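Putative hydrolase (Shewanella frigidimarina, PDB 3LHO) probably acts as an iron-dependent dioxygenase of the 2-oxoadipate dioxygenase/decarboxylase family, turning 2-oxoadipate into 2-hydroxyglutarate. Local coordinates at residues V52-L57 and I80-E85; I64-S69 and K90-F95; D181-L186 and F191-S196. All coordinates share one frame; numbering follows the deposited sequence.

Contact 1: residues V52-L57 and I80-E85; sequences VNLSVL and IAKHFE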
loop_
_atom_site.group_PDB
_atom_site.type_symbol
_atom_site.label_atom_id
_atom_site.label_comp_id
_atom_site.label_asym_id
_atom_site.label_seq_id
_atom_site.Cartn_x
_atom_site.Cartn_y
_atom_site.Cartn_z
ATOM N N VAL A 52 -1.178 14.131 -10.118
ATOM C CA VAL A 52 -0.727 12.950 -9.361
ATOM C C VAL A 52 -1.838 11.913 -9.211
ATOM O O VAL A 52 -1.766 11.074 -8.346
ATOM C CB VAL A 52 -0.200 13.321 -7.923
ATOM C CG1 VAL A 52 1.018 14.199 -7.989
ATOM C CG2 VAL A 52 -1.242 14.012 -7.085
ATOM N N ASN A 53 -2.822 11.929 -10.093
ATOM C CA ASN A 53 -4.017 11.102 -9.892
ATOM C C ASN A 53 -3.764 9.596 -10.111
ATOM O O ASN A 53 -2.661 9.185 -10.414
ATOM C CB ASN A 53 -5.192 11.658 -10.704
ATOM C CG ASN A 53 -5.073 11.443 -12.155
ATOM O OD1 ASN A 53 -4.292 10.598 -12.627
ATOM N ND2 ASN A 53 -5.903 12.158 -12.914
ATOM N N LEU A 54 -4.782 8.795 -9.852
ATOM C CA LEU A 54 -4.685 7.347 -9.971
ATOM C C LEU A 54 -3.975 6.941 -11.310
ATOM O O LEU A 54 -3.029 6.142 -11.296
ATOM C CB LEU A 54 -6.105 6.741 -9.846
ATOM C CG LEU A 54 -6.191 5.286 -9.387
ATOM C CD1 LEU A 54 -7.621 4.961 -9.037
ATOM C CD2 LEU A 54 -5.648 4.362 -10.484
ATOM N N SER A 55 -4.365 7.598 -12.408
ATOM C CA SER A 55 -3.949 7.241 -13.755
ATOM C C SER A 55 -2.460 7.532 -13.895
ATOM O O SER A 55 -1.769 6.796 -14.557
ATOM C CB SER A 55 -4.739 8.007 -14.793
ATOM O OG SER A 55 -6.120 7.614 -14.661
ATOM N N VAL A 56 -2.002 8.583 -13.226
ATOM C CA VAL A 56 -0.560 8.928 -13.304
ATOM C C VAL A 56 0.330 7.843 -12.656
ATOM O O VAL A 56 1.421 7.463 -13.199
ATOM C CB VAL A 56 -0.319 10.261 -12.630
ATOM C CG1 VAL A 56 1.169 10.567 -12.545
ATOM C CG2 VAL A 56 -1.048 11.362 -13.410
ATOM N N LEU A 57 -0.083 7.371 -11.480
ATOM C CA LEU A 57 0.631 6.305 -10.801
ATOM C C LEU A 57 0.513 5.029 -11.610
ATOM O O LEU A 57 1.473 4.289 -11.731
ATOM C CB LEU A 57 0.094 6.065 -9.384
ATOM C CG LEU A 57 0.644 6.994 -8.266
ATOM C CD1 LEU A 57 0.199 8.453 -8.381
ATOM C CD2 LEU A 57 0.302 6.450 -6.885
ATOM N N ILE A 80 -11.715 6.229 -4.431
ATOM C CA ILE A 80 -11.916 5.287 -5.524
ATOM C C ILE A 80 -10.615 4.541 -5.754
ATOM O O ILE A 80 -9.507 4.990 -5.402
ATOM C CB ILE A 80 -12.458 5.916 -6.831
ATOM C CG1 ILE A 80 -11.484 6.958 -7.389
ATOM C CG2 ILE A 80 -13.872 6.494 -6.589
ATOM C CD1 ILE A 80 -11.651 7.199 -8.908
ATOM N N ALA A 81 -10.737 3.343 -6.300
ATOM C CA ALA A 81 -9.502 2.591 -6.528
ATOM C C ALA A 81 -9.673 1.668 -7.715
ATOM O O ALA A 81 -10.810 1.402 -8.206
ATOM C CB ALA A 81 -9.115 1.783 -5.267
ATOM N N LYS A 82 -8.542 1.151 -8.155
ATOM C CA LYS A 82 -8.507 0.128 -9.212
ATOM C C LYS A 82 -7.383 -0.844 -8.840
ATOM O O LYS A 82 -6.429 -0.457 -8.091
ATOM C CB LYS A 82 -8.169 0.743 -10.581
ATOM C CG LYS A 82 -9.076 1.886 -11.122
ATOM C CD LYS A 82 -8.484 2.565 -12.409
ATOM C CE LYS A 82 -8.578 1.721 -13.645
ATOM N NZ LYS A 82 -9.991 1.372 -14.076
ATOM N N HIS A 83 -7.494 -2.074 -9.351
ATOM C CA HIS A 83 -6.385 -2.997 -9.299
ATOM C C HIS A 83 -5.996 -3.429 -10.699
ATOM O O HIS A 83 -6.815 -3.399 -11.627
ATOM C CB HIS A 83 -6.641 -4.168 -8.306
ATOM C CG HIS A 83 -7.113 -5.435 -8.938
ATOM N ND1 HIS A 83 -8.450 -5.783 -9.021
ATOM C CD2 HIS A 83 -6.415 -6.465 -9.475
ATOM C CE1 HIS A 83 -8.543 -6.967 -9.621
ATOM N NE2 HIS A 83 -7.317 -7.405 -9.900
ATOM N N PHE A 84 -4.691 -3.752 -10.819
ATOM C CA PHE A 84 -4.029 -4.132 -12.054
ATOM C C PHE A 84 -3.347 -5.489 -11.880
ATOM O O PHE A 84 -2.808 -5.788 -10.805
ATOM C CB PHE A 84 -2.990 -3.061 -12.476
ATOM C CG PHE A 84 -3.568 -1.679 -12.587
ATOM C CD1 PHE A 84 -3.787 -0.915 -11.428
ATOM C CD2 PHE A 84 -3.936 -1.160 -13.809
ATOM C CE1 PHE A 84 -4.364 0.330 -11.502
ATOM C CE2 PHE A 84 -4.517 0.113 -13.910
ATOM C CZ PHE A 84 -4.723 0.865 -12.741
ATOM N N GLU A 85 -3.370 -6.282 -12.960
ATOM C CA GLU A 85 -2.797 -7.618 -13.016
ATOM C C GLU A 85 -1.785 -7.748 -14.162
ATOM O O GLU A 85 -1.955 -7.119 -15.228
ATOM C CB GLU A 85 -3.900 -8.645 -13.231
ATOM C CG GLU A 85 -4.830 -8.751 -12.027
ATOM C CD GLU A 85 -5.986 -9.710 -12.234
ATOM O OE1 GLU A 85 -5.997 -10.445 -13.253
ATOM O OE2 GLU A 85 -6.895 -9.699 -11.364
#
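Leu54, at the start of helix 54-62, reaches down onto Ala81 and Lys82 of strand 79-85, and so lays the helix against one face of the mixed sheet in this glyoxalase-clan fold. Its CB points toward the strand, and CG continues outward, anti to the backbone N (chi1 -156°), which brings both methyls to the strand. Leu54 CD1 lies over the backbone, 3.9 Å from Ala81 CA, and also touches Lys82 CG and the carbonyl oxygen of Ile80. On the other branch, Leu54 CD2 rests against the aliphatic part of the lysine, 3.9 Å from Lys82 CD. Farther along the strand, Leu54 CD2 also lies at the edge of the Phe84 ring, near its plane, 4.3 Å from Phe84 CZ. No hydrogen bond joins the two segments. The lysine chain bends at its third and fourth torsions and carries its ammonium away from the leucine, where NZ forms salt bridges with Asp71 and Asp68. Ala81 turns its CB to the other sheet face, beside Phe95 and Ser97. On the helix side, Leu54 N donates to Glu98 OE1, and Asn53 is the N-cap. Its OD1 takes a weak bond from Ser55 N and a better one from Val56 N, 3.1 Å from Asn53 OD1 and nearly in line with the amide C=O (167°).

Contact 2: residues I64-S69 and K90-F95; sequences IGYVDS and KQPKVF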
loop_
_atom_site.group_PDB
_atom_site.type_symbol
_atom_site.label_atom_id
_atom_site.label_comp_id
_atom_site.label_asym_id
_atom_site.label_seq_id
_atom_site.Cartn_x
_atom_site.Cartn_y
_atom_site.Cartn_z
ATOM N N ILE A 64 4.606 -1.421 -18.385
ATOM C CA ILE A 64 5.422 -2.632 -18.361
ATOM C C ILE A 64 4.545 -3.901 -18.272
ATOM O O ILE A 64 4.970 -4.937 -17.723
ATOM C CB ILE A 64 6.441 -2.609 -17.204
ATOM C CG1 ILE A 64 5.749 -2.390 -15.831
ATOM C CG2 ILE A 64 7.498 -1.507 -17.441
ATOM C CD1 ILE A 64 6.669 -2.505 -14.680
ATOM N N GLY A 65 3.304 -3.797 -18.736
ATOM C CA GLY A 65 2.457 -4.969 -18.913
ATOM C C GLY A 65 1.260 -5.186 -18.025
ATOM O O GLY A 65 0.493 -6.094 -18.287
ATOM N N TYR A 66 1.075 -4.365 -16.986
ATOM C CA TYR A 66 -0.117 -4.500 -16.160
ATOM C C TYR A 66 -1.354 -4.100 -16.909
ATOM O O TYR A 66 -1.356 -3.188 -17.733
ATOM C CB TYR A 66 0.021 -3.693 -14.838
ATOM C CG TYR A 66 0.825 -4.405 -13.781
ATOM C CD1 TYR A 66 2.236 -4.391 -13.771
ATOM C CD2 TYR A 66 0.184 -5.153 -12.801
ATOM C CE1 TYR A 66 2.963 -5.115 -12.758
ATOM C CE2 TYR A 66 0.889 -5.844 -11.811
ATOM C CZ TYR A 66 2.273 -5.851 -11.801
ATOM O OH TYR A 66 2.887 -6.596 -10.792
ATOM N N VAL A 67 -2.447 -4.755 -16.583
ATOM C CA VAL A 67 -3.717 -4.537 -17.236
ATOM C C VAL A 67 -4.750 -4.173 -16.175
ATOM O O VAL A 67 -4.796 -4.806 -15.128
ATOM C CB VAL A 67 -4.171 -5.806 -17.969
ATOM C CG1 VAL A 67 -5.572 -5.609 -18.587
ATOM C CG2 VAL A 67 -3.114 -6.216 -19.037
ATOM N N ASP A 68 -5.547 -3.159 -16.470
ATOM C CA ASP A 68 -6.668 -2.743 -15.662
ATOM C C ASP A 68 -7.615 -3.917 -15.444
ATOM O O ASP A 68 -8.101 -4.474 -16.403
ATOM C CB ASP A 68 -7.360 -1.591 -16.409
ATOM C CG ASP A 68 -8.480 -0.986 -15.635
ATOM O OD1 ASP A 68 -8.790 -1.465 -14.499
ATOM O OD2 ASP A 68 -9.040 -0.011 -16.167
ATOM N N SER A 69 -7.862 -4.292 -14.191
ATOM C CA SER A 69 -8.546 -5.529 -13.848
ATOM C C SER A 69 -9.681 -5.378 -12.833
ATOM O O SER A 69 -10.308 -6.367 -12.504
ATOM C CB SER A 69 -7.544 -6.574 -13.318
ATOM O OG SER A 69 -6.572 -6.911 -14.311
ATOM N N LYS A 90 3.496 -14.740 -10.918
ATOM C CA LYS A 90 4.422 -14.457 -9.816
ATOM C C LYS A 90 4.419 -12.977 -9.391
ATOM O O LYS A 90 4.873 -12.657 -8.302
ATOM C CB LYS A 90 5.860 -14.809 -10.194
ATOM C CG LYS A 90 6.113 -16.307 -10.391
ATOM C CD LYS A 90 7.620 -16.601 -10.474
ATOM C CE LYS A 90 7.919 -18.076 -10.792
ATOM N NZ LYS A 90 7.751 -18.426 -12.243
ATOM N N GLN A 91 3.978 -12.090 -10.286
ATOM C CA GLN A 91 4.039 -10.672 -10.023
ATOM C C GLN A 91 2.846 -10.266 -9.174
ATOM O O GLN A 91 1.767 -10.842 -9.276
ATOM C CB GLN A 91 4.140 -9.864 -11.328
ATOM C CG GLN A 91 5.400 -10.147 -12.176
ATOM C CD GLN A 91 6.673 -9.823 -11.456
ATOM O OE1 GLN A 91 6.696 -9.025 -10.517
ATOM N NE2 GLN A 91 7.745 -10.448 -11.876
ATOM N N PRO A 92 3.055 -9.303 -8.274
ATOM C CA PRO A 92 1.960 -8.902 -7.438
ATOM C C PRO A 92 0.835 -8.197 -8.203
ATOM O O PRO A 92 1.084 -7.509 -9.193
ATOM C CB PRO A 92 2.637 -7.932 -6.449
ATOM C CG PRO A 92 3.884 -7.501 -7.092
ATOM C CD PRO A 92 4.323 -8.652 -7.910
ATOM N N LYS A 93 -0.398 -8.303 -7.731
ATOM C CA LYS A 93 -1.383 -7.363 -8.122
ATOM C C LYS A 93 -1.012 -5.997 -7.569
ATOM O O LYS A 93 -0.386 -5.893 -6.540
ATOM C CB LYS A 93 -2.791 -7.735 -7.573
ATOM C CG LYS A 93 -3.290 -9.094 -8.012
ATOM C CD LYS A 93 -4.651 -9.344 -7.373
ATOM C CE LYS A 93 -5.004 -10.791 -7.343
ATOM N NZ LYS A 93 -4.187 -11.464 -6.293
ATOM N N VAL A 94 -1.470 -4.960 -8.250
ATOM C CA VAL A 94 -1.222 -3.586 -7.896
ATOM C C VAL A 94 -2.555 -2.878 -7.625
ATOM O O VAL A 94 -3.421 -2.766 -8.479
ATOM C CB VAL A 94 -0.385 -2.866 -8.988
ATOM C CG1 VAL A 94 -0.278 -1.351 -8.657
ATOM C CG2 VAL A 94 0.975 -3.561 -9.122
ATOM N N PHE A 95 -2.712 -2.467 -6.384
ATOM C CA PHE A 95 -3.895 -1.798 -5.928
ATOM C C PHE A 95 -3.544 -0.312 -5.750
ATOM O O PHE A 95 -2.594 0.022 -4.995
ATOM C CB PHE A 95 -4.307 -2.387 -4.599
ATOM C CG PHE A 95 -5.610 -1.865 -4.091
ATOM C CD1 PHE A 95 -6.821 -2.368 -4.560
ATOM C CD2 PHE A 95 -5.612 -0.838 -3.124
ATOM C CE1 PHE A 95 -8.058 -1.858 -4.078
ATOM C CE2 PHE A 95 -6.800 -0.324 -2.630
ATOM C CZ PHE A 95 -8.051 -0.839 -3.110
#
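Tyr66 reaches across to Pro92, where its hydroxyl makes the one hydrogen bond between the segments. The two residues sit on the approaches to strands 67-74 and 93-99, which are not neighbours in the sheet: strand 79-85 runs between them. In the polar part of the contact, Tyr66 OH donates to Pro92 O over 2.6 Å, arriving in the carbonyl plane at a C=O...donor angle of 147°. The acceptor lies at the edge of the Tyr66 ring, near its plane. The apolar part centres on Val94. With Val94 CG1 anti to the backbone N (chi1 173°), Val94 CG2 is the methyl that meets the ring, obliquely, 3.5 Å from Tyr66 CE2 and 3.8 Å from Tyr66 CZ. Round the hydroxyl, Gln91 CB comes to 3.5 Å of Tyr66 OH, while Pro92 CD lies 3.8 Å from Tyr66 OH; the Gln91 amide itself turns elsewhere, NE2 bonding Asn7 OD1. Aromatic neighbours complete the setting: His86 makes an edge-to-face contact with the tyrosine, and Phe10 of helix 6-20 and Phe84 also touch it. The chemistry implies a buried phenol whose proton is committed to a main-chain carbonyl just ahead of strand 93-99, with the bond holding the hydroxyl end while Val94 packs against the ring carbons.

Contact 3: residues D181-L186 and F191-S196; sequences DVNQAL and FVLNSS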
loop_
_atom_site.group_PDB
_atom_site.type_symbol
_atom_site.label_atom_id
_atom_site.label_comp_id
_atom_site.label_asym_id
_atom_site.label_seq_id
_atom_site.Cartn_x
_atom_site.Cartn_y
_atom_site.Cartn_z
ATOM N N ASP A 181 -2.011 -20.390 10.718
ATOM C CA ASP A 181 -0.709 -20.982 10.966
ATOM C C ASP A 181 0.397 -19.986 10.695
ATOM O O ASP A 181 1.391 -19.962 11.403
ATOM C CB ASP A 181 -0.531 -22.242 10.125
ATOM C CG ASP A 181 -1.511 -23.332 10.523
ATOM O OD1 ASP A 181 -1.678 -23.544 11.742
ATOM O OD2 ASP A 181 -2.132 -23.939 9.637
ATOM N N VAL A 182 0.232 -19.146 9.684
ATOM C CA VAL A 182 1.224 -18.063 9.446
ATOM C C VAL A 182 1.237 -17.110 10.638
ATOM O O VAL A 182 2.294 -16.708 11.136
ATOM C CB VAL A 182 0.897 -17.279 8.164
ATOM C CG1 VAL A 182 1.836 -16.057 7.994
ATOM C CG2 VAL A 182 0.972 -18.231 6.949
ATOM N N ASN A 183 0.047 -16.736 11.088
ATOM C CA ASN A 183 -0.093 -15.830 12.231
ATOM C C ASN A 183 0.580 -16.387 13.474
ATOM O O ASN A 183 1.244 -15.643 14.215
ATOM C CB ASN A 183 -1.578 -15.516 12.500
ATOM C CG ASN A 183 -2.150 -14.495 11.525
ATOM O OD1 ASN A 183 -1.418 -13.933 10.695
ATOM N ND2 ASN A 183 -3.463 -14.226 11.628
ATOM N N GLN A 184 0.456 -17.695 13.682
ATOM C CA GLN A 184 1.059 -18.322 14.855
ATOM C C GLN A 184 2.588 -18.267 14.759
ATOM O O GLN A 184 3.240 -17.929 15.740
ATOM C CB GLN A 184 0.543 -19.754 15.052
ATOM C CG GLN A 184 0.864 -20.386 16.415
ATOM C CD GLN A 184 0.459 -19.494 17.591
ATOM O OE1 GLN A 184 -0.639 -18.929 17.616
ATOM N NE2 GLN A 184 1.366 -19.326 18.543
ATOM N N ALA A 185 3.153 -18.546 13.579
ATOM C CA ALA A 185 4.616 -18.478 13.371
ATOM C C ALA A 185 5.149 -17.063 13.611
ATOM O O ALA A 185 6.269 -16.871 14.093
ATOM C CB ALA A 185 5.001 -18.937 11.949
ATOM N N LEU A 186 4.365 -16.074 13.204
ATOM C CA LEU A 186 4.760 -14.686 13.377
ATOM C C LEU A 186 4.800 -14.339 14.867
ATOM O O LEU A 186 5.759 -13.742 15.336
ATOM C CB LEU A 186 3.779 -13.757 12.673
ATOM C CG LEU A 186 3.709 -13.913 11.155
ATOM C CD1 LEU A 186 2.683 -12.930 10.601
ATOM C CD2 LEU A 186 5.094 -13.737 10.547
ATOM N N PHE A 191 6.743 -11.177 16.667
ATOM C CA PHE A 191 6.052 -10.069 16.020
ATOM C C PHE A 191 4.667 -9.938 16.627
ATOM O O PHE A 191 4.118 -10.922 17.072
ATOM C CB PHE A 191 5.992 -10.288 14.491
ATOM C CG PHE A 191 7.336 -10.261 13.876
ATOM C CD1 PHE A 191 7.966 -9.051 13.635
ATOM C CD2 PHE A 191 8.026 -11.433 13.643
ATOM C CE1 PHE A 191 9.244 -9.019 13.126
ATOM C CE2 PHE A 191 9.315 -11.406 13.139
ATOM C CZ PHE A 191 9.919 -10.198 12.879
ATOM N N VAL A 192 4.154 -8.711 16.680
ATOM C CA VAL A 192 2.792 -8.467 17.132
ATOM C C VAL A 192 1.903 -8.117 15.941
ATOM O O VAL A 192 2.273 -7.348 15.054
ATOM C CB VAL A 192 2.709 -7.377 18.253
ATOM C CG1 VAL A 192 3.319 -6.079 17.801
ATOM C CG2 VAL A 192 1.265 -7.169 18.712
ATOM N N LEU A 193 0.716 -8.708 15.939
ATOM C CA LEU A 193 -0.242 -8.551 14.876
ATOM C C LEU A 193 -1.288 -7.528 15.218
ATOM O O LEU A 193 -1.602 -7.342 16.402
ATOM C CB LEU A 193 -0.946 -9.897 14.657
ATOM C CG LEU A 193 0.018 -11.049 14.347
ATOM C CD1 LEU A 193 -0.736 -12.317 14.023
ATOM C CD2 LEU A 193 0.948 -10.695 13.174
ATOM N N ASN A 194 -1.847 -6.868 14.208
ATOM C CA ASN A 194 -3.030 -6.042 14.422
ATOM C C ASN A 194 -4.183 -6.942 14.770
ATOM O O ASN A 194 -4.525 -7.857 14.010
ATOM C CB ASN A 194 -3.437 -5.215 13.200
ATOM C CG ASN A 194 -4.746 -4.434 13.434
ATOM O OD1 ASN A 194 -4.977 -3.901 14.519
ATOM N ND2 ASN A 194 -5.605 -4.390 12.427
ATOM N N SER A 195 -4.796 -6.697 15.925
ATOM C CA SER A 195 -5.926 -7.519 16.335
ATOM C C SER A 195 -7.218 -6.722 16.456
ATOM O O SER A 195 -8.182 -7.218 17.005
ATOM C CB SER A 195 -5.621 -8.306 17.620
ATOM O OG SER A 195 -5.102 -7.469 18.626
ATOM N N SER A 196 -7.270 -5.526 15.893
ATOM C CA SER A 196 -8.513 -4.761 15.946
ATOM C C SER A 196 -9.683 -5.532 15.372
ATOM O O SER A 196 -10.481 -6.061 16.123
ATOM C CB SER A 196 -8.394 -3.391 15.284
ATOM O OG SER A 196 -8.392 -2.402 16.295
#
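Asn183, Leu186 and Leu193 all set CG anti to their own carbonyl carbon, and this brings the three side chains together between helix 179-188 and the chain that follows it. For Leu193 the torsion (chi1 -57°) directs its two methyls at different helix residues. Leu193 CD1 presses on the root of the Asn183 amide, 3.6 Å from Asn183 CG and as close to Asn183 CB; the amide oxygen is taken by Ser211 OG. Leu193 CD2 meets Leu186 CD1 at 3.8 Å, the two leucine side chains crossing at about a right angle. One main-chain bond ties the returning chain to the helix: Phe191 N donates to Leu186 O, 3.1 Å away and fairly straight (160°), with the donor tilted 30° from the carbonyl plane. Leu186 O also lies at the edge of the Phe191 ring, near its plane, 3.7 Å from Phe191 CD2, while the ring packs on Lys26 and Ile27 of helix 22-32. The chain thus reverses after the helix and returns antiparallel to it, Phe191 by Leu186 and Leu193 by Asn183; backbone hydrogen bonds of Val192 with Met214 and of Asn194 with Ser212 link this helix-and-return unit to strand 208-212, at one edge of the large mixed sheet.

From the N terminus, the chain first enters contact 1 at 52-57, then contact 2 at 64-69, before either is closed. The turn between strands 67-74 and 79-85 returns it to complete contact 1 at 80-85, and contact 2 closes at 90-95, so the two loops cross rather than nest. Both serve one region of the large sheet, tying helix 54-62 and the approach to strand 67-74 onto strands 79-85 and 93-99; they meet directly at a probable hydrogen bond between Val67 N and Glu85 O (2.8 Å). Contact 3 comes much later, closing a short loop round the C-terminal end of helix 179-188. Its centre lies about 30 Å from that of contact 1, on the opposite side of the chain's centre.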